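Local coordinates for RagA protein (Porphyromonas gingivalis, PDB 6SLN), which probably imports oligopeptides across the outer membrane as the TonB-dependent transporter subunit of the RagAB complex, working with the lipoprotein RagB, at residues Thr97-Ala103 with Val185-Ala191; Tyr428-Arg433 with Asn479-Ser483; Ile801-Gly806 with Trp898-Glu904. The contacts are given in a common frame with arbitrary orientation. Residue numbers count along the deposited sequence, not the author numbering.

Contact 1: Thr97-Ala103 with Val185-Ala191; sequences TVSGSVA and VLKDASA
Backbone hydrogen bonds set the register. Val-102 and Ala-103 begin the strand 102-106 and run antiparallel to Val-185 and Leu-186, which end the strand 180-186. Ala-103 and Val-185 form a hydrogen-bonded pair (CA-CA 5.1 Å), with Ala-103 N to Val-185 O at 2.9 Å and Val-185 N to Ala-103 O at 2.6 Å. Val-102 and Leu-186 form the next, non-hydrogen-bonded pair (CA-CA 4.7 Å), and Lys-187 N donates to Ser-101 O at 2.9 Å just past the paired strands. Thr-97 to Gly-100 make a type I turn, closed by Gly-100 N to Thr-97 O at 3.2 Å. The pairing of 102-103 with 185-186 places strand 102-106 at the outer edge of the mixed sheet of the plug domain characteristic of TonB-dependent receptors. In the other segment, Asp-188 (chi1 p) builds an Asx turn, its OD2 accepting from Ser-190 N at 2.9 Å. Apolar packing centres on Val-102 (chi1 t): CG1 lies 3.6 Å from Leu-186 CD2 (Leu-186 in mt), and CG2 lies 3.6 Å from Ala-191 CB. Gly-100 CA comes within 3.7 Å of Ala-191 CB, so close that an ideal CB on Gly-100 would clash with it. Polar ends tie the plug to the barrel: Thr-97 OG1 and Ser-99 OG bond Asp-587 on strand 584-595, and Lys-187 NZ forms a salt bridge with Asp-738 on strand 732-746 while also bonding Ala-127 O within the plug.

Contact 2: Tyr428-Arg433 with Asn479-Ser483; sequences YFAKMR and NPYDS
Residues Tyr-428 to Met-432 belong to the end of helix 426-432, with Met-432 N bonded to Tyr-428 O at 3.2 Å; Arg-433 leaves helical geometry at phi/psi -134/62. Facing them, Asn-479 to Asp-482 form a type I turn, with Asp-482 N to Asn-479 O at 3.3 Å. The closest CA atoms across the gap, those of Met-432 and Asn-479, are 7.0 Å apart, so side chains make the contact. Asn-479 (chi1 t) also forms an Asx turn: its OD1 accepts from Tyr-481 N at 2.8 Å and from Tyr-428 OH at 3.1 Å, coupling the turn to the helix. The arrangement packs a short helix against the loop linking barrel strands 456-475 and 487-510; Ser-483 makes backbone hydrogen bonds to the RagB lipoprotein chain. Tyr-428 (chi1 t) and Tyr-481 (chi1 m) form an offset edge-to-face pair, the edge of Tyr-481 toward the face of Tyr-428, with centroids 5.5 Å apart and planes at 62°. Tyr-481 OH bonds Ser-281 OG on helix 280-283. Met-432 CG approaches Asn-479 ND2 to 3.2 Å. Farther along, the Arg-433 side chain, bent at chi2 (p), places NH1 3.0 Å from Asp-482 OD2, a hydrogen-bonded salt bridge edge-on to the guanidinium.

Contact 3: Ile801-Gly806 with Trp898-Glu904; sequences IDKKTG and WTEDNKE
A tryptophan-centred packing of one turn against a loop joins the end of strand 792-802 to the long connection between helix 874-879 and strand 921-937, far from the centre of the chain. Residues 898-904 have no regular secondary structure. The nearest CA atoms are those of Gly-806 and Trp-898, 5.3 Å apart, and of Lys-803 and Lys-903, 6.0 Å apart. Trp-898 (chi1 t, chi2 105°) turns its indole onto the other segment: NE1 donates to Lys-803 O at 2.7 Å, while Gly-806 CA sits over the five-membered ring, 3.5 Å from its centroid and 19° off the normal, a CH-pi contact. Gly-806 has phi/psi 82/10, and a CB here would clash both with Trp-898 CE3 and with the preceding carbonyl oxygen. Ile-801 CD1 packs 3.9 Å from Trp-898 CD1. On the surface, Lys-803 NZ pairs with Glu-904 OE2 at 3.5 Å, a salt bridge; Lys-903 NZ makes one within its own segment to Glu-900 OE2 at 2.6 Å. Thr-899 N to Asn-902 O (2.8 Å) and Asn-902 N to Thr-899 O (3.1 Å) pinch that loop. In the partner, Gly-806 N bonds Asp-802 O at 2.6 Å, and Asp-802 (chi1 t) accepts Lys-804 N on OD1 at 3.1 Å. The OD1 bond makes an Asx turn, lying in the tight connection of the beta hairpin formed by strands 792-802 and 807-812.

Overall arrangement
The three contacts follow one another along the chain and none touches another. Contact 1 lies within the plug-domain range, its centre 54 Å from that of contact 2 and 61 Å from that of contact 3; nearest atoms are about 38 and 46 Å apart. Contacts 1 and 2 lie on opposite sides of the chain's centre, and contacts 2 and 3 have centres 48 Å apart, with nearest atoms about 39 Å apart. Contact 2 involves a loop between barrel strands and adjoins RagB; contact 3, centred 45 Å from the chain centre, touches no other protein chain. None includes a residue of the 1,2-distearoyl-sn-glycerophosphoethanolamine pocket, which contains Phe-501 and Tyr-525.

Contact 1: Thr97-Ala103 with Val185-Ala191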
loop_
_atom_site.group_PDB
_atom_site.type_symbol
_atom_site.label_atom_id
_atom_site.label_comp_id
_atom_site.label_asym_id
_atom_site.label_seq_id
_atom_site.Cartn_x
_atom_site.Cartn_y
_atom_site.Cartn_z
ATOM N N THR A 97 25.510 1.667 -39.301
ATOM C CA THR A 97 26.901 1.605 -39.723
ATOM C C THR A 97 26.970 1.064 -41.146
ATOM O O THR A 97 26.090 0.320 -41.594
ATOM C CB THR A 97 27.755 0.754 -38.773
ATOM O OG1 THR A 97 29.141 1.090 -38.943
ATOM C CG2 THR A 97 27.553 -0.715 -39.037
ATOM N N VAL A 98 28.046 1.443 -41.837
ATOM C CA VAL A 98 28.187 1.179 -43.265
ATOM C C VAL A 98 28.268 -0.320 -43.555
ATOM O O VAL A 98 27.817 -0.781 -44.612
ATOM C CB VAL A 98 29.429 1.932 -43.791
ATOM C CG1 VAL A 98 29.349 2.126 -45.303
ATOM C CG2 VAL A 98 29.620 3.271 -43.046
ATOM N N SER A 99 28.846 -1.098 -42.635
ATOM C CA SER A 99 29.032 -2.535 -42.791
ATOM C C SER A 99 27.904 -3.351 -42.184
ATOM O O SER A 99 27.893 -4.576 -42.340
ATOM C CB SER A 99 30.339 -2.983 -42.123
ATOM O OG SER A 99 31.356 -2.011 -42.250
ATOM N N GLY A 100 26.977 -2.711 -41.479
ATOM C CA GLY A 100 26.061 -3.446 -40.635
ATOM C C GLY A 100 24.880 -4.009 -41.405
ATOM O O GLY A 100 24.394 -3.415 -42.367
ATOM N N SER A 101 24.434 -5.186 -40.969
ATOM C CA SER A 101 23.158 -5.767 -41.381
ATOM C C SER A 101 22.057 -4.936 -40.735
ATOM O O SER A 101 21.730 -5.126 -39.558
ATOM C CB SER A 101 23.083 -7.234 -40.956
ATOM O OG SER A 101 22.194 -8.000 -41.761
ATOM N N VAL A 102 21.496 -3.985 -41.486
ATOM C CA VAL A 102 20.495 -3.061 -40.965
ATOM C C VAL A 102 19.275 -3.062 -41.877
ATOM O O VAL A 102 19.411 -2.895 -43.094
ATOM C CB VAL A 102 21.050 -1.632 -40.835
ATOM C CG1 VAL A 102 19.965 -0.710 -40.292
ATOM C CG2 VAL A 102 22.274 -1.618 -39.942
ATOM N N ALA A 103 18.084 -3.220 -41.289
ATOM C CA ALA A 103 16.816 -3.210 -42.013
ATOM C C ALA A 103 15.915 -2.137 -41.431
ATOM O O ALA A 103 15.798 -2.031 -40.207
ATOM C CB ALA A 103 16.119 -4.564 -41.930
ATOM N N VAL A 185 16.049 -2.214 -37.656
ATOM C CA VAL A 185 16.418 -3.440 -36.966
ATOM C C VAL A 185 17.878 -3.713 -37.281
ATOM O O VAL A 185 18.253 -3.840 -38.453
ATOM C CB VAL A 185 15.509 -4.617 -37.354
ATOM C CG1 VAL A 185 15.897 -5.876 -36.572
ATOM C CG2 VAL A 185 14.063 -4.251 -37.062
ATOM N N LEU A 186 18.702 -3.762 -36.235
ATOM C CA LEU A 186 20.135 -3.987 -36.361
ATOM C C LEU A 186 20.457 -5.436 -36.005
ATOM O O LEU A 186 20.199 -5.879 -34.878
ATOM C CB LEU A 186 20.913 -3.028 -35.465
ATOM C CG LEU A 186 20.424 -1.592 -35.387
ATOM C CD1 LEU A 186 21.356 -0.842 -34.505
ATOM C CD2 LEU A 186 20.381 -0.959 -36.756
ATOM N N LYS A 187 21.039 -6.165 -36.960
ATOM C CA LYS A 187 21.166 -7.608 -36.848
ATOM C C LYS A 187 22.568 -8.105 -36.510
ATOM O O LYS A 187 22.686 -9.211 -35.976
ATOM C CB LYS A 187 20.708 -8.273 -38.155
ATOM C CG LYS A 187 19.381 -7.739 -38.671
ATOM C CD LYS A 187 18.767 -8.635 -39.756
ATOM C CE LYS A 187 18.459 -7.840 -41.036
ATOM N NZ LYS A 187 17.924 -8.672 -42.173
ATOM N N ASP A 188 23.619 -7.338 -36.798
ATOM C CA ASP A 188 24.987 -7.826 -36.677
ATOM C C ASP A 188 25.829 -6.956 -35.748
ATOM O O ASP A 188 25.496 -5.810 -35.444
ATOM C CB ASP A 188 25.668 -7.888 -38.043
ATOM C CG ASP A 188 26.092 -6.538 -38.518
ATOM O OD1 ASP A 188 25.212 -5.765 -38.926
ATOM O OD2 ASP A 188 27.293 -6.240 -38.460
ATOM N N ALA A 189 26.972 -7.519 -35.345
ATOM C CA ALA A 189 27.811 -6.918 -34.314
ATOM C C ALA A 189 28.386 -5.576 -34.740
ATOM O O ALA A 189 28.701 -4.734 -33.887
ATOM C CB ALA A 189 28.946 -7.871 -33.950
ATOM N N SER A 190 28.566 -5.366 -36.039
ATOM C CA SER A 190 29.054 -4.069 -36.484
ATOM C C SER A 190 27.970 -3.013 -36.374
ATOM O O SER A 190 28.273 -1.842 -36.125
ATOM C CB SER A 190 29.560 -4.164 -37.919
ATOM O OG SER A 190 29.846 -2.893 -38.469
ATOM N N ALA A 191 26.704 -3.411 -36.543
ATOM C CA ALA A 191 25.591 -2.469 -36.515
ATOM C C ALA A 191 25.103 -2.176 -35.110
ATOM O O ALA A 191 24.396 -1.187 -34.923
ATOM C CB ALA A 191 24.414 -2.992 -37.341
#

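Contact 2: Tyr428-Arg433 with Asn479-Ser483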
loop_
_atom_site.group_PDB
_atom_site.type_symbol
_atom_site.label_atom_id
_atom_site.label_comp_id
_atom_site.label_asym_id
_atom_site.label_seq_id
_atom_site.Cartn_x
_atom_site.Cartn_y
_atom_site.Cartn_z
ATOM N N TYR A 428 -20.989 -12.260 -15.050
ATOM C CA TYR A 428 -21.351 -12.120 -13.649
ATOM C C TYR A 428 -20.120 -12.165 -12.767
ATOM O O TYR A 428 -20.018 -11.408 -11.793
ATOM C CB TYR A 428 -22.327 -13.208 -13.226
ATOM C CG TYR A 428 -22.798 -13.001 -11.814
ATOM C CD1 TYR A 428 -23.845 -12.122 -11.535
ATOM C CD2 TYR A 428 -22.182 -13.656 -10.757
ATOM C CE1 TYR A 428 -24.272 -11.929 -10.255
ATOM C CE2 TYR A 428 -22.599 -13.458 -9.464
ATOM C CZ TYR A 428 -23.634 -12.589 -9.215
ATOM O OH TYR A 428 -24.045 -12.415 -7.910
ATOM N N PHE A 429 -19.178 -13.056 -13.092
ATOM C CA PHE A 429 -17.954 -13.134 -12.316
ATOM C C PHE A 429 -17.241 -11.791 -12.310
ATOM O O PHE A 429 -16.815 -11.313 -11.255
ATOM C CB PHE A 429 -17.047 -14.238 -12.867
ATOM C CG PHE A 429 -15.862 -14.503 -12.014
ATOM C CD1 PHE A 429 -16.006 -15.171 -10.809
ATOM C CD2 PHE A 429 -14.613 -14.038 -12.385
ATOM C CE1 PHE A 429 -14.909 -15.381 -9.983
ATOM C CE2 PHE A 429 -13.507 -14.259 -11.572
ATOM C CZ PHE A 429 -13.659 -14.931 -10.369
ATOM N N ALA A 430 -17.150 -11.141 -13.471
ATOM C CA ALA A 430 -16.425 -9.879 -13.557
ATOM C C ALA A 430 -17.071 -8.800 -12.704
ATOM O O ALA A 430 -16.398 -7.850 -12.282
ATOM C CB ALA A 430 -16.328 -9.422 -15.015
ATOM N N LYS A 431 -18.373 -8.922 -12.455
ATOM C CA LYS A 431 -19.094 -7.925 -11.674
ATOM C C LYS A 431 -18.801 -8.087 -10.189
ATOM O O LYS A 431 -18.662 -7.097 -9.468
ATOM C CB LYS A 431 -20.592 -8.044 -11.961
ATOM C CG LYS A 431 -21.318 -6.746 -12.161
ATOM C CD LYS A 431 -22.797 -7.008 -12.338
ATOM C CE LYS A 431 -23.056 -7.859 -13.583
ATOM N NZ LYS A 431 -24.510 -7.969 -13.920
ATOM N N MET A 432 -18.697 -9.331 -9.724
ATOM C CA MET A 432 -18.241 -9.621 -8.374
ATOM C C MET A 432 -16.732 -9.481 -8.221
ATOM O O MET A 432 -16.225 -9.546 -7.099
ATOM C CB MET A 432 -18.674 -11.035 -7.988
ATOM C CG MET A 432 -20.148 -11.298 -8.223
ATOM S SD MET A 432 -21.232 -10.386 -7.072
ATOM C CE MET A 432 -21.911 -9.146 -8.162
ATOM N N ARG A 433 -16.010 -9.286 -9.321
ATOM C CA ARG A 433 -14.551 -9.168 -9.316
ATOM C C ARG A 433 -14.112 -7.984 -10.174
ATOM O O ARG A 433 -13.420 -8.142 -11.187
ATOM C CB ARG A 433 -13.916 -10.465 -9.811
ATOM C CG ARG A 433 -13.295 -11.289 -8.723
ATOM C CD ARG A 433 -14.299 -11.759 -7.710
ATOM N NE ARG A 433 -13.872 -13.007 -7.106
ATOM C CZ ARG A 433 -14.572 -13.643 -6.178
ATOM N NH1 ARG A 433 -15.722 -13.134 -5.750
ATOM N NH2 ARG A 433 -14.108 -14.776 -5.667
ATOM N N ASN A 479 -22.495 -11.506 -2.438
ATOM C CA ASN A 479 -22.655 -12.338 -3.602
ATOM C C ASN A 479 -23.238 -13.670 -3.136
ATOM O O ASN A 479 -22.568 -14.396 -2.383
ATOM C CB ASN A 479 -21.304 -12.501 -4.294
ATOM C CG ASN A 479 -21.340 -13.477 -5.471
ATOM O OD1 ASN A 479 -22.391 -14.017 -5.830
ATOM N ND2 ASN A 479 -20.181 -13.714 -6.067
ATOM N N PRO A 480 -24.481 -14.006 -3.508
ATOM C CA PRO A 480 -25.061 -15.298 -3.084
ATOM C C PRO A 480 -24.322 -16.504 -3.631
ATOM O O PRO A 480 -24.485 -17.609 -3.099
ATOM C CB PRO A 480 -26.490 -15.245 -3.637
ATOM C CG PRO A 480 -26.377 -14.352 -4.871
ATOM C CD PRO A 480 -25.338 -13.290 -4.467
ATOM N N TYR A 481 -23.539 -16.330 -4.697
ATOM C CA TYR A 481 -22.829 -17.421 -5.356
ATOM C C TYR A 481 -21.351 -17.457 -4.978
ATOM O O TYR A 481 -20.540 -18.016 -5.715
ATOM C CB TYR A 481 -23.005 -17.311 -6.878
ATOM C CG TYR A 481 -24.444 -16.990 -7.296
ATOM C CD1 TYR A 481 -25.508 -17.760 -6.837
ATOM C CD2 TYR A 481 -24.731 -15.924 -8.161
ATOM C CE1 TYR A 481 -26.794 -17.477 -7.199
ATOM C CE2 TYR A 481 -26.031 -15.634 -8.536
ATOM C CZ TYR A 481 -27.067 -16.411 -8.041
ATOM O OH TYR A 481 -28.398 -16.152 -8.378
ATOM N N ASP A 482 -20.996 -16.853 -3.853
ATOM C CA ASP A 482 -19.653 -16.853 -3.303
ATOM C C ASP A 482 -19.633 -17.805 -2.121
ATOM O O ASP A 482 -20.683 -18.169 -1.590
ATOM C CB ASP A 482 -19.234 -15.439 -2.867
ATOM C CG ASP A 482 -17.727 -15.177 -3.024
ATOM O OD1 ASP A 482 -16.924 -16.090 -2.722
ATOM O OD2 ASP A 482 -17.352 -14.046 -3.432
ATOM N N SER A 483 -18.429 -18.233 -1.728
ATOM C CA SER A 483 -18.311 -19.119 -0.572
ATOM C C SER A 483 -18.590 -18.388 0.735
ATOM O O SER A 483 -18.802 -19.037 1.767
ATOM C CB SER A 483 -16.915 -19.751 -0.522
ATOM O OG SER A 483 -15.899 -18.757 -0.573
#

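Contact 3: Ile801-Gly806 with Trp898-Glu904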
loop_
_atom_site.group_PDB
_atom_site.type_symbol
_atom_site.label_atom_id
_atom_site.label_comp_id
_atom_site.label_asym_id
_atom_site.label_seq_id
_atom_site.Cartn_x
_atom_site.Cartn_y
_atom_site.Cartn_z
ATOM N N ILE A 801 -3.134 -48.397 -33.346
ATOM C CA ILE A 801 -3.728 -49.379 -32.458
ATOM C C ILE A 801 -3.567 -50.764 -33.073
ATOM O O ILE A 801 -3.561 -50.922 -34.297
ATOM C CB ILE A 801 -5.207 -49.066 -32.149
ATOM C CG1 ILE A 801 -6.107 -49.365 -33.344
ATOM C CG2 ILE A 801 -5.362 -47.616 -31.727
ATOM C CD1 ILE A 801 -7.579 -49.588 -32.949
ATOM N N ASP A 802 -3.364 -51.750 -32.213
ATOM C CA ASP A 802 -3.494 -53.144 -32.587
ATOM C C ASP A 802 -4.982 -53.457 -32.724
ATOM O O ASP A 802 -5.735 -53.373 -31.745
ATOM C CB ASP A 802 -2.814 -53.997 -31.523
ATOM C CG ASP A 802 -3.043 -55.465 -31.710
ATOM O OD1 ASP A 802 -3.525 -55.885 -32.787
ATOM O OD2 ASP A 802 -2.736 -56.194 -30.751
ATOM N N LYS A 803 -5.416 -53.803 -33.938
ATOM C CA LYS A 803 -6.843 -53.950 -34.223
ATOM C C LYS A 803 -7.424 -55.279 -33.751
ATOM O O LYS A 803 -8.638 -55.486 -33.879
ATOM C CB LYS A 803 -7.097 -53.764 -35.718
ATOM C CG LYS A 803 -6.459 -52.495 -36.263
ATOM C CD LYS A 803 -7.437 -51.739 -37.134
ATOM C CE LYS A 803 -6.728 -50.960 -38.226
ATOM N NZ LYS A 803 -7.130 -51.461 -39.572
ATOM N N LYS A 804 -6.591 -56.166 -33.200
ATOM C CA LYS A 804 -7.034 -57.386 -32.541
ATOM C C LYS A 804 -7.278 -57.200 -31.045
ATOM O O LYS A 804 -7.870 -58.093 -30.414
ATOM C CB LYS A 804 -6.000 -58.496 -32.771
ATOM C CG LYS A 804 -5.430 -58.509 -34.190
ATOM C CD LYS A 804 -4.073 -59.177 -34.258
ATOM C CE LYS A 804 -4.173 -60.692 -34.233
ATOM N NZ LYS A 804 -2.824 -61.323 -34.378
ATOM N N THR A 805 -6.841 -56.051 -30.469
ATOM C CA THR A 805 -7.116 -55.682 -29.081
ATOM C C THR A 805 -7.743 -54.305 -28.918
ATOM O O THR A 805 -8.448 -54.083 -27.929
ATOM C CB THR A 805 -5.824 -55.701 -28.229
ATOM O OG1 THR A 805 -4.880 -54.707 -28.712
ATOM C CG2 THR A 805 -5.172 -57.041 -28.281
ATOM N N GLY A 806 -7.501 -53.365 -29.821
ATOM C CA GLY A 806 -7.850 -51.990 -29.568
ATOM C C GLY A 806 -6.850 -51.212 -28.739
ATOM O O GLY A 806 -7.154 -50.085 -28.331
ATOM N N TRP A 898 -12.639 -48.610 -30.747
ATOM C CA TRP A 898 -12.526 -50.036 -31.038
ATOM C C TRP A 898 -13.331 -50.852 -30.041
ATOM O O TRP A 898 -13.217 -50.665 -28.829
ATOM C CB TRP A 898 -11.061 -50.464 -31.002
ATOM C CG TRP A 898 -10.766 -51.912 -31.354
ATOM C CD1 TRP A 898 -10.237 -52.370 -32.524
ATOM C CD2 TRP A 898 -10.922 -53.067 -30.509
ATOM N NE1 TRP A 898 -10.069 -53.732 -32.471
ATOM C CE2 TRP A 898 -10.487 -54.185 -31.249
ATOM C CE3 TRP A 898 -11.391 -53.263 -29.209
ATOM C CZ2 TRP A 898 -10.520 -55.481 -30.738
ATOM C CZ3 TRP A 898 -11.433 -54.550 -28.707
ATOM C CH2 TRP A 898 -10.994 -55.642 -29.469
ATOM N N THR A 899 -14.167 -51.741 -30.561
ATOM C CA THR A 899 -14.879 -52.728 -29.771
ATOM C C THR A 899 -14.702 -54.065 -30.465
ATOM O O THR A 899 -14.161 -54.146 -31.568
ATOM C CB THR A 899 -16.373 -52.378 -29.599
ATOM O OG1 THR A 899 -17.153 -52.925 -30.674
ATOM C CG2 THR A 899 -16.587 -50.854 -29.527
ATOM N N GLU A 900 -15.147 -55.130 -29.809
ATOM C CA GLU A 900 -15.158 -56.415 -30.490
ATOM C C GLU A 900 -16.057 -56.371 -31.713
ATOM O O GLU A 900 -15.760 -57.011 -32.729
ATOM C CB GLU A 900 -15.606 -57.517 -29.537
ATOM C CG GLU A 900 -14.868 -58.824 -29.758
ATOM C CD GLU A 900 -13.374 -58.611 -29.920
ATOM O OE1 GLU A 900 -12.710 -58.273 -28.913
ATOM O OE2 GLU A 900 -12.869 -58.774 -31.051
ATOM N N ASP A 901 -17.140 -55.607 -31.645
ATOM C CA ASP A 901 -18.069 -55.498 -32.758
ATOM C C ASP A 901 -17.690 -54.390 -33.730
ATOM O O ASP A 901 -18.386 -54.196 -34.731
ATOM C CB ASP A 901 -19.491 -55.265 -32.237
ATOM C CG ASP A 901 -19.833 -56.152 -31.051
ATOM O OD1 ASP A 901 -19.852 -57.394 -31.206
ATOM O OD2 ASP A 901 -20.079 -55.602 -29.957
ATOM N N ASN A 902 -16.604 -53.670 -33.474
ATOM C CA ASN A 902 -16.199 -52.584 -34.360
ATOM C C ASN A 902 -14.683 -52.558 -34.346
ATOM O O ASN A 902 -14.072 -52.136 -33.361
ATOM C CB ASN A 902 -16.780 -51.243 -33.913
ATOM C CG ASN A 902 -16.187 -50.071 -34.672
ATOM O OD1 ASN A 902 -15.987 -50.135 -35.883
ATOM N ND2 ASN A 902 -15.878 -49.003 -33.956
ATOM N N LYS A 903 -14.078 -53.002 -35.433
ATOM C CA LYS A 903 -12.657 -53.277 -35.429
ATOM C C LYS A 903 -11.894 -52.607 -36.549
ATOM O O LYS A 903 -10.685 -52.398 -36.396
ATOM C CB LYS A 903 -12.420 -54.787 -35.496
ATOM C CG LYS A 903 -12.010 -55.383 -34.185
ATOM C CD LYS A 903 -11.608 -56.823 -34.367
ATOM C CE LYS A 903 -12.731 -57.757 -33.994
ATOM N NZ LYS A 903 -12.186 -59.081 -33.580
ATOM N N GLU A 904 -12.535 -52.274 -37.666
ATOM C CA GLU A 904 -11.872 -51.471 -38.688
ATOM C C GLU A 904 -12.026 -50.022 -38.246
ATOM O O GLU A 904 -12.908 -49.275 -38.678
ATOM C CB GLU A 904 -12.439 -51.743 -40.075
ATOM C CG GLU A 904 -12.371 -53.215 -40.495
ATOM C CD GLU A 904 -10.990 -53.838 -40.311
ATOM O OE1 GLU A 904 -10.917 -54.992 -39.826
ATOM O OE2 GLU A 904 -9.979 -53.182 -40.654
#